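Local coordinates for protein TudS (Uncultured bacterium, PDB 6Z96) that removes sulfur from thiouracil without redox chemistry, using a [4Fe-4S] cluster that probably takes up the sulfur as a [4Fe-5S] intermediate, at residues 3-8 / 92-98; 44-50 / 75-80. The contacts are given in a common frame with arbitrary orientation. Residue numbers count along the deposited sequence, not the author numbering.

Interaction 1: residues 3-8 / 92-98; sequences EKIIVS and IRFALLK. With SF4 (iron/sulfur cluster), chain C.
Strands 5-8 and 94-96, central in a four-stranded parallel sheet, run toward the iron-sulfur cluster. Their axes approach to 4.7 Å at 20°. Ile-6 pairs with Ala-95 (CA-CA 4.8 Å) and Val-7 with Leu-96 (CA-CA 4.7 Å). Three backbone hydrogen bonds join them: Ile-6 N to Phe-94 O (3.2 Å), Leu-96 N to Ile-6 O (2.8 Å) and Ser-8 N to Leu-96 O (2.9 Å). The strand order 39-42, 5-8, 94-96, 135-137 is that of a Rossmann-like alpha/beta sheet. Ile-5, Val-7 and Leu-96 share one face, where helix 142-151 packs. On the other, against helix 124-131, Ile-6 CG2 meets Ala-95 CB at 3.4 Å. The m rotamer lets Ser-8 OG accept a hydrogen bond from Lys-98 N (2.9 Å); Ser-8 CB lies 3.4 Å from SF4 S1. Lys-98 NZ forms a salt bridge with Glu-139, and at the far end Glu-3 OE2 does with Arg-93 NH2 (2.9 Å). One water links Glu-3 OE1 (3.0 Å), Lys-4 O (2.6 Å) and Arg-93 N (2.9 Å).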
ATOM      1  N   GLU A   3      -6.946  -2.273  17.752  1.00 35.55           N
ATOM      2  CA  GLU A   3      -5.677  -2.286  17.046  1.00 32.72           C
ATOM      3  C   GLU A   3      -5.589  -1.220  15.947  1.00 29.12           C
ATOM      4  O   GLU A   3      -6.603  -0.712  15.482  1.00 28.68           O
ATOM      5  CB  GLU A   3      -5.465  -3.665  16.435  1.00 34.44           C
ATOM      6  CG  GLU A   3      -5.432  -4.778  17.464  1.00 41.33           C
ATOM      7  CD  GLU A   3      -4.852  -6.076  16.942  1.00 48.33           C
ATOM      8  OE1 GLU A   3      -4.474  -6.129  15.747  1.00 48.89           O
ATOM      9  OE2 GLU A   3      -4.765  -7.041  17.735  1.00 51.27           O
ATOM     10  N   LYS A   4      -4.368  -0.936  15.508  1.00 26.64           N
ATOM     11  CA  LYS A   4      -4.118   0.027  14.435  1.00 25.85           C
ATOM     12  C   LYS A   4      -3.866  -0.688  13.115  1.00 23.71           C
ATOM     13  O   LYS A   4      -3.563  -1.875  13.081  1.00 23.59           O
ATOM     14  CB  LYS A   4      -2.886   0.880  14.754  1.00 28.51           C
ATOM     15  CG  LYS A   4      -3.004   1.634  16.068  1.00 33.03           C
ATOM     16  CD  LYS A   4      -1.751   2.425  16.280  1.00 39.53           C
ATOM     17  CE  LYS A   4      -1.688   3.045  17.655  1.00 45.11           C
ATOM     18  NZ  LYS A   4      -0.286   3.398  18.003  1.00 48.78           N
ATOM     19  N   ILE A   5      -4.029   0.046  12.013  1.00 21.80           N
ATOM     20  CA  ILE A   5      -3.725  -0.489  10.699  1.00 21.04           C
ATOM     21  C   ILE A   5      -2.770   0.474   9.999  1.00 20.49           C
ATOM     22  O   ILE A   5      -2.714   1.656  10.352  1.00 20.29           O
ATOM     23  CB  ILE A   5      -4.992  -0.725   9.846  1.00 22.47           C
ATOM     24  CG1 ILE A   5      -5.656   0.589   9.397  1.00 23.87           C
ATOM     25  CG2 ILE A   5      -5.994  -1.664  10.553  1.00 24.13           C
ATOM     26  CD1 ILE A   5      -6.799   0.370   8.353  1.00 26.22           C
ATOM     27  N   ILE A   6      -2.072  -0.036   8.970  1.00 19.26           N
ATOM     28  CA  ILE A   6      -1.279   0.836   8.112  1.00 19.60           C
ATOM     29  C   ILE A   6      -2.135   1.024   6.851  1.00 18.47           C
ATOM     30  O   ILE A   6      -2.805   0.089   6.388  1.00 19.18           O
ATOM     31  CB  ILE A   6       0.103   0.212   7.826  1.00 21.42           C
ATOM     32  CG1 ILE A   6       0.984   1.156   7.005  1.00 23.52           C
ATOM     33  CG2 ILE A   6      -0.007  -1.117   7.131  1.00 22.34           C
ATOM     34  CD1 ILE A   6       2.473   0.688   6.955  1.00 25.17           C
ATOM     35  N   VAL A   7      -2.153   2.258   6.300  1.00 17.23           N
ATOM     36  CA  VAL A   7      -2.991   2.560   5.141  0.80 17.46           C
ATOM     37  C   VAL A   7      -2.193   3.306   4.099  1.00 17.33           C
ATOM     38  O   VAL A   7      -1.515   4.257   4.451  1.00 17.92           O
ATOM     39  CB  VAL A   7      -4.189   3.466   5.550  0.80 18.16           C
ATOM     40  CG1 VAL A   7      -5.143   3.701   4.379  0.80 18.35           C
ATOM     41  CG2 VAL A   7      -4.945   2.886   6.746  0.80 18.53           C
ATOM     42  N   SER A   8      -2.308   2.933   2.811  1.00 16.12           N
ATOM     43  CA  SER A   8      -1.665   3.698   1.722  1.00 15.53           C
ATOM     44  C   SER A   8      -2.068   5.177   1.850  1.00 15.86           C
ATOM     45  O   SER A   8      -3.258   5.480   1.938  1.00 16.72           O
ATOM     46  CB  SER A   8      -2.190   3.216   0.373  1.00 15.29           C
ATOM     47  OG  SER A   8      -1.626   1.960   0.045  1.00 16.39           O
ATOM     48  N   ILE A  92       1.245  -3.724  14.282  1.00 25.77           N
ATOM     49  CA  ILE A  92       0.204  -3.771  13.272  1.00 24.59           C
ATOM     50  C   ILE A  92       0.193  -5.086  12.516  1.00 24.31           C
ATOM     51  O   ILE A  92       1.230  -5.543  12.040  1.00 24.90           O
ATOM     52  CB  ILE A  92       0.386  -2.560  12.323  1.00 24.07           C
ATOM     53  CG1 ILE A  92       0.115  -1.253  13.088  1.00 25.58           C
ATOM     54  CG2 ILE A  92      -0.492  -2.686  11.082  1.00 24.03           C
ATOM     55  CD1 ILE A  92       0.413   0.041  12.260  1.00 27.37           C
ATOM     56  N   ARG A  93      -0.996  -5.687  12.373  1.00 23.63           N
ATOM     57  CA  ARG A  93      -1.116  -6.943  11.657  1.00 23.98           C
ATOM     58  C   ARG A  93      -2.063  -6.869  10.442  1.00 22.00           C
ATOM     59  O   ARG A  93      -2.304  -7.890   9.809  1.00 22.13           O
ATOM     60  CB  ARG A  93      -1.505  -8.089  12.624  1.00 28.42           C
ATOM     61  CG  ARG A  93      -2.657  -7.771  13.532  1.00 35.63           C
ATOM     62  CD  ARG A  93      -2.571  -8.463  14.909  1.00 43.18           C
ATOM     63  NE  ARG A  93      -2.949  -9.871  14.891  1.00 49.34           N
ATOM     64  CZ  ARG A  93      -3.747 -10.444  15.791  1.00 53.21           C
ATOM     65  NH1 ARG A  93      -4.020 -11.739  15.715  1.00 53.76           N
ATOM     66  NH2 ARG A  93      -4.292  -9.720  16.764  1.00 53.48           N
ATOM     67  N   PHE A  94      -2.602  -5.664  10.127  1.00 21.42           N
ATOM     68  CA  PHE A  94      -3.496  -5.462   8.986  1.00 21.55           C
ATOM     69  C   PHE A  94      -3.048  -4.232   8.192  1.00 20.20           C
ATOM     70  O   PHE A  94      -2.674  -3.221   8.782  1.00 20.24           O
ATOM     71  CB  PHE A  94      -4.938  -5.205   9.454  1.00 23.40           C
ATOM     72  CG  PHE A  94      -5.522  -6.331  10.278  1.00 25.61           C
ATOM     73  CD1 PHE A  94      -6.017  -7.466   9.674  1.00 27.99           C
ATOM     74  CD2 PHE A  94      -5.565  -6.248  11.657  1.00 28.09           C
ATOM     75  CE1 PHE A  94      -6.550  -8.509  10.435  1.00 29.32           C
ATOM     76  CE2 PHE A  94      -6.113  -7.287  12.417  1.00 29.44           C
ATOM     77  CZ  PHE A  94      -6.613  -8.397  11.793  1.00 29.25           C
ATOM     78  N   ALA A  95      -3.156  -4.312   6.858  1.00 19.20           N
ATOM     79  CA  ALA A  95      -2.829  -3.192   5.983  1.00 19.06           C
ATOM     80  C   ALA A  95      -3.947  -2.964   4.990  1.00 19.06           C
ATOM     81  O   ALA A  95      -4.536  -3.916   4.488  1.00 20.03           O
ATOM     82  CB  ALA A  95      -1.531  -3.471   5.232  1.00 19.33           C
ATOM     83  N   LEU A  96      -4.244  -1.696   4.699  1.00 17.09           N
ATOM     84  CA  LEU A  96      -5.224  -1.332   3.677  1.00 17.09           C
ATOM     85  C   LEU A  96      -4.396  -0.604   2.621  1.00 16.50           C
ATOM     86  O   LEU A  96      -3.988   0.537   2.838  1.00 16.33           O
ATOM     87  CB  LEU A  96      -6.287  -0.393   4.256  1.00 17.45           C
ATOM     88  CG  LEU A  96      -7.225   0.279   3.251  1.00 18.40           C
ATOM     89  CD1 LEU A  96      -7.922  -0.737   2.356  1.00 19.52           C
ATOM     90  CD2 LEU A  96      -8.249   1.175   3.978  1.00 20.23           C
ATOM     91  N   LEU A  97      -4.129  -1.279   1.505  1.00 15.91           N
ATOM     92  CA  LEU A  97      -3.244  -0.727   0.484  1.00 16.22           C
ATOM     93  C   LEU A  97      -3.941  -0.555  -0.846  1.00 17.01           C
ATOM     94  O   LEU A  97      -4.854  -1.298  -1.176  1.00 17.15           O
ATOM     95  CB  LEU A  97      -1.999  -1.623   0.329  1.00 16.13           C
ATOM     96  CG  LEU A  97      -1.169  -1.850   1.592  1.00 16.66           C
ATOM     97  CD1 LEU A  97       0.130  -2.670   1.239  1.00 16.44           C
ATOM     98  CD2 LEU A  97      -0.762  -0.531   2.275  1.00 18.73           C
ATOM     99  N   LYS A  98      -3.479   0.430  -1.633  1.00 15.89           N
ATOM    100  CA  LYS A  98      -4.082   0.770  -2.925  1.00 16.16           C
ATOM    101  C   LYS A  98      -3.914  -0.303  -4.005  1.00 17.22           C
ATOM    102  O   LYS A  98      -2.810  -0.687  -4.364  1.00 17.40           O
ATOM    103  CB  LYS A  98      -3.481   2.119  -3.409  1.00 16.55           C
ATOM    104  CG  LYS A  98      -3.937   2.547  -4.803  1.00 18.32           C
ATOM    105  CD  LYS A  98      -5.393   3.022  -4.778  1.00 19.97           C
ATOM    106  CE  LYS A  98      -5.915   3.168  -6.199  1.00 21.55           C
ATOM    107  NZ  LYS A  98      -6.323   1.850  -6.777  1.00 21.42           N
TER
HETATM  108 FE1  SF4 C 301       1.467   4.839  -4.720  0.80 16.75          FE
HETATM  109 FE2  SF4 C 301      -0.463   5.295  -2.884  0.90 14.54          FE
HETATM  110 FE3  SF4 C 301       2.174   5.705  -2.204  0.90 14.23          FE
HETATM  111 FE4  SF4 C 301       1.185   3.161  -2.525  0.90 14.76          FE
HETATM  112  S1  SF4 C 301       0.615   4.721  -0.908  0.90 14.45           S
HETATM  113  S2  SF4 C 301       3.171   3.939  -3.321  0.90 15.60           S
HETATM  114  S3  SF4 C 301      -0.297   3.476  -4.275  0.90 15.91           S
HETATM  115  S4  SF4 C 301       0.914   6.871  -3.758  0.90 15.29           S
HETATM  116  O   HOH W   1      -3.299  -4.398  13.655  1.00 28.39           O

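Interaction 2: residues 44-50 / 75-80. With SF4 (iron/sulfur cluster), chain C; EDO (1,2-ethanediol), chain E.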
ATOM      1  N   PRO A  44       4.931   3.890   0.581  1.00 14.62           N
ATOM      2  CA  PRO A  44       6.237   3.247   0.376  1.00 15.11           C
ATOM      3  C   PRO A  44       7.139   3.963  -0.622  1.00 14.83           C
ATOM      4  O   PRO A  44       8.348   3.995  -0.409  1.00 15.78           O
ATOM      5  CB  PRO A  44       5.861   1.848  -0.151  1.00 16.88           C
ATOM      6  CG  PRO A  44       4.444   1.599   0.391  1.00 16.98           C
ATOM      7  CD  PRO A  44       3.793   2.960   0.396  1.00 15.71           C
ATOM      8  N   GLU A  45       6.565   4.522  -1.708  1.00 14.58           N
ATOM      9  CA  GLU A  45       7.428   5.147  -2.710  1.00 14.67           C
ATOM     10  C   GLU A  45       8.066   6.421  -2.203  1.00 15.21           C
ATOM     11  O   GLU A  45       9.262   6.643  -2.435  1.00 16.07           O
ATOM     12  CB  GLU A  45       6.710   5.327  -4.029  1.00 15.12           C
ATOM     13  CG  GLU A  45       6.517   3.960  -4.646  1.00 15.91           C
ATOM     14  CD  GLU A  45       5.516   3.891  -5.785  1.00 17.56           C
ATOM     15  OE1 GLU A  45       5.354   4.923  -6.479  1.00 18.85           O
ATOM     16  OE2 GLU A  45       4.922   2.810  -6.017  1.00 17.29           O
ATOM     17  N   VAL A  46       7.297   7.244  -1.491  1.00 15.15           N
ATOM     18  CA  VAL A  46       7.848   8.471  -0.928  1.00 15.40           C
ATOM     19  C   VAL A  46       8.812   8.110   0.217  1.00 15.15           C
ATOM     20  O   VAL A  46       9.912   8.668   0.306  1.00 15.68           O
ATOM     21  CB  VAL A  46       6.729   9.409  -0.464  1.00 17.08           C
ATOM     22  CG1 VAL A  46       7.279  10.559   0.361  1.00 19.24           C
ATOM     23  CG2 VAL A  46       5.947   9.939  -1.670  1.00 18.34           C
ATOM     24  N   ALA A  47       8.449   7.111   1.053  1.00 15.15           N
ATOM     25  CA  ALA A  47       9.347   6.715   2.159  1.00 16.22           C
ATOM     26  C   ALA A  47      10.672   6.184   1.605  1.00 15.39           C
ATOM     27  O   ALA A  47      11.732   6.415   2.206  1.00 16.72           O
ATOM     28  CB  ALA A  47       8.679   5.634   3.009  1.00 16.59           C
ATOM     29  N   GLY A  48      10.609   5.525   0.441  1.00 14.95           N
ATOM     30  CA  GLY A  48      11.771   4.936  -0.222  1.00 15.61           C
ATOM     31  C   GLY A  48      12.664   5.944  -0.924  1.00 16.32           C
ATOM     32  O   GLY A  48      13.729   5.574  -1.427  1.00 17.48           O
ATOM     33  N   GLY A  49      12.235   7.221  -0.967  1.00 16.13           N
ATOM     34  CA  GLY A  49      13.038   8.302  -1.529  1.00 15.99           C
ATOM     35  C   GLY A  49      12.643   8.819  -2.893  1.00 16.18           C
ATOM     36  O   GLY A  49      13.362   9.659  -3.456  1.00 16.67           O
ATOM     37  N   LEU A  50      11.490   8.358  -3.430  1.00 14.73           N
ATOM     38  CA  LEU A  50      11.072   8.834  -4.744  1.00 14.68           C
ATOM     39  C   LEU A  50      10.315  10.170  -4.604  1.00 15.26           C
ATOM     40  O   LEU A  50       9.708  10.470  -3.572  1.00 15.50           O
ATOM     41  CB  LEU A  50      10.200   7.792  -5.433  1.00 14.79           C
ATOM     42  CG  LEU A  50      10.941   6.486  -5.754  1.00 16.77           C
ATOM     43  CD1 LEU A  50       9.954   5.405  -6.176  1.00 17.35           C
ATOM     44  CD2 LEU A  50      11.969   6.702  -6.822  1.00 18.54           C
ATOM     45  N   GLU A  75      14.532   1.842  -4.381  1.00 15.24           N
ATOM     46  CA  GLU A  75      13.611   2.691  -3.637  1.00 14.24           C
ATOM     47  C   GLU A  75      12.344   1.935  -3.271  1.00 14.46           C
ATOM     48  O   GLU A  75      11.829   2.095  -2.174  1.00 14.53           O
ATOM     49  CB  GLU A  75      13.274   3.923  -4.490  1.00 15.27           C
ATOM     50  CG  GLU A  75      14.476   4.858  -4.652  1.00 18.21           C
ATOM     51  CD  GLU A  75      15.535   4.470  -5.677  1.00 24.19           C
ATOM     52  OE1 GLU A  75      15.267   3.586  -6.525  1.00 22.86           O
ATOM     53  OE2 GLU A  75      16.656   5.033  -5.616  1.00 26.59           O
ATOM     54  N   PHE A  76      11.855   1.093  -4.181  1.00 13.67           N
ATOM     55  CA  PHE A  76      10.658   0.292  -3.890  1.00 14.13           C
ATOM     56  C   PHE A  76      10.940  -0.678  -2.738  1.00 14.69           C
ATOM     57  O   PHE A  76      10.093  -0.854  -1.868  1.00 15.26           O
ATOM     58  CB  PHE A  76      10.220  -0.500  -5.128  1.00 13.83           C
ATOM     59  CG  PHE A  76       9.291   0.293  -6.005  1.00 14.73           C
ATOM     60  CD1 PHE A  76       9.748   1.401  -6.695  1.00 15.61           C
ATOM     61  CD2 PHE A  76       7.954  -0.046  -6.108  1.00 15.67           C
ATOM     62  CE1 PHE A  76       8.884   2.153  -7.480  1.00 15.74           C
ATOM     63  CE2 PHE A  76       7.092   0.702  -6.903  1.00 16.33           C
ATOM     64  CZ  PHE A  76       7.564   1.793  -7.583  1.00 15.74           C
ATOM     65  N   ASP A  77      12.130  -1.305  -2.741  1.00 13.89           N
ATOM     66  CA  ASP A  77      12.470  -2.274  -1.684  1.00 14.14           C
ATOM     67  C   ASP A  77      12.686  -1.567  -0.355  1.00 14.95           C
ATOM     68  O   ASP A  77      12.272  -2.072   0.687  1.00 16.10           O
ATOM     69  CB  ASP A  77      13.720  -3.071  -2.077  1.00 15.08           C
ATOM     70  CG  ASP A  77      13.505  -4.065  -3.215  1.00 18.93           C
ATOM     71  OD1 ASP A  77      12.331  -4.323  -3.574  1.00 20.15           O
ATOM     72  OD2 ASP A  77      14.519  -4.598  -3.744  1.00 18.56           O
ATOM     73  N   ARG A  78      13.287  -0.364  -0.370  1.00 13.98           N
ATOM     74  CA  ARG A  78      13.443   0.419   0.852  1.00 14.46           C
ATOM     75  C   ARG A  78      12.085   0.771   1.434  1.00 14.63           C
ATOM     76  O   ARG A  78      11.876   0.631   2.638  1.00 15.58           O
ATOM     77  CB  ARG A  78      14.259   1.696   0.560  1.00 15.35           C
ATOM     78  CG  ARG A  78      14.282   2.639   1.786  1.00 17.89           C
ATOM     79  CD  ARG A  78      15.157   3.872   1.569  1.00 18.72           C
ATOM     80  NE  ARG A  78      16.515   3.577   2.019  1.00 20.71           N
ATOM     81  CZ  ARG A  78      17.495   4.478   2.084  1.00 22.35           C
ATOM     82  NH1 ARG A  78      17.277   5.734   1.713  1.00 22.57           N
ATOM     83  NH2 ARG A  78      18.694   4.129   2.527  1.00 23.18           N
ATOM     84  N   GLY A  79      11.171   1.247   0.588  1.00 14.17           N
ATOM     85  CA  GLY A  79       9.843   1.619   1.071  1.00 14.91           C
ATOM     86  C   GLY A  79       9.084   0.422   1.637  1.00 14.97           C
ATOM     87  O   GLY A  79       8.405   0.539   2.665  1.00 16.22           O
ATOM     88  N   ALA A  80       9.230  -0.759   0.996  1.00 14.36           N
ATOM     89  CA  ALA A  80       8.560  -1.969   1.531  1.00 14.64           C
ATOM     90  C   ALA A  80       9.126  -2.321   2.903  1.00 14.97           C
ATOM     91  O   ALA A  80       8.361  -2.627   3.829  1.00 16.32           O
ATOM     92  CB  ALA A  80       8.744  -3.146   0.576  1.00 15.70           C
TER
HETATM   93 FE1  SF4 C 301       1.467   4.839  -4.720  0.80 16.75          FE
HETATM   94 FE2  SF4 C 301      -0.463   5.295  -2.884  0.90 14.54          FE
HETATM   95 FE3  SF4 C 301       2.174   5.705  -2.204  0.90 14.23          FE
HETATM   96 FE4  SF4 C 301       1.185   3.161  -2.525  0.90 14.76          FE
HETATM   97  S1  SF4 C 301       0.615   4.721  -0.908  0.90 14.45           S
HETATM   98  S2  SF4 C 301       3.171   3.939  -3.321  0.90 15.60           S
HETATM   99  S3  SF4 C 301      -0.297   3.476  -4.275  0.90 15.91           S
HETATM  100  S4  SF4 C 301       0.914   6.871  -3.758  0.90 15.29           S
HETATM  101  C1  EDO E 303       5.982   5.284  -9.577  1.00 25.28           C
HETATM  102  O1  EDO E 303       5.267   4.126  -9.171  1.00 25.78           O
HETATM  103  C2  EDO E 303       7.434   5.167  -9.306  1.00 25.25           C
HETATM  104  O2  EDO E 303       8.208   6.171  -9.961  1.00 25.51           O
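Helix 73-90 enters this contact at Glu-75. Glu-75 CB lies 3.7 Å from Leu-50 CG, and Glu-75 CG lies 3.4 Å from Gly-48 O. The carboxylate then leads away. The carbonyl Glu-75 O receives a CA-H...O contact from Gly-48 CA (3.4 Å). A CB on Gly-48 would clash with that oxygen.

The Phe-76 CA-CB bond points away, but the m rotamer swings the ring back beneath Glu-45. Glu-45 CG sits over one face of the Phe-76 ring, 4.1 Å from the centroid, a CH-pi contact. Leu-50 CD1 touches Phe-76 CE1 at 3.7 Å. Asp-77 faces away and pairs with Lys-124. Arg-78 CD lies 3.7 Å from Gly-48 O.

Gly-79 marks the tightest backbone approach. Gly-79 CA is 4.0 Å from Pro-44 CA and makes a CA-H...O contact to Pro-44 O (3.2 Å). A CB here would clash with that oxygen. The CB of Ala-80 points away from 44-50 and touches Thr-125 and Leu-128 of helix 124-131.

The short helix 44-47 ends in a Schellman motif. Gly-49 has positive phi, Leu-50 N bonds to Glu-45 O (3.0 Å), and Gly-49 N bonds to Val-46 O (3.0 Å). Gly-48 and Gly-79 let helix 73-90 come close to helix 44-47 and its C-terminal turn. This packing lies in the wall of the cluster pocket, where Glu-45 CD is 3.4 Å from SF4 S2 and Glu-45, salt-bridged to Arg-54, touches the bound H2S.

How the interactions relate
Interactions 1 and 2 reach the same SF4 cluster from different parts of the fold. Their centres are about 17 Å apart and their nearest atoms about 6 Å apart, so they do not touch. Interaction 1 supplies Ser-8 and Lys-98 to the cluster pocket; interaction 2 supplies Pro-44 and Glu-45. The side chain of Glu-45 is about 4 Å from the bound H2S and that of Lys-98 about 7 Å. The chain connects them directly: helix 73-90, which packs on 44-50, is followed by strand 94-96. Likewise, strand 39-42, which flanks strand 5-8 in the sheet, leads into helix 44-47.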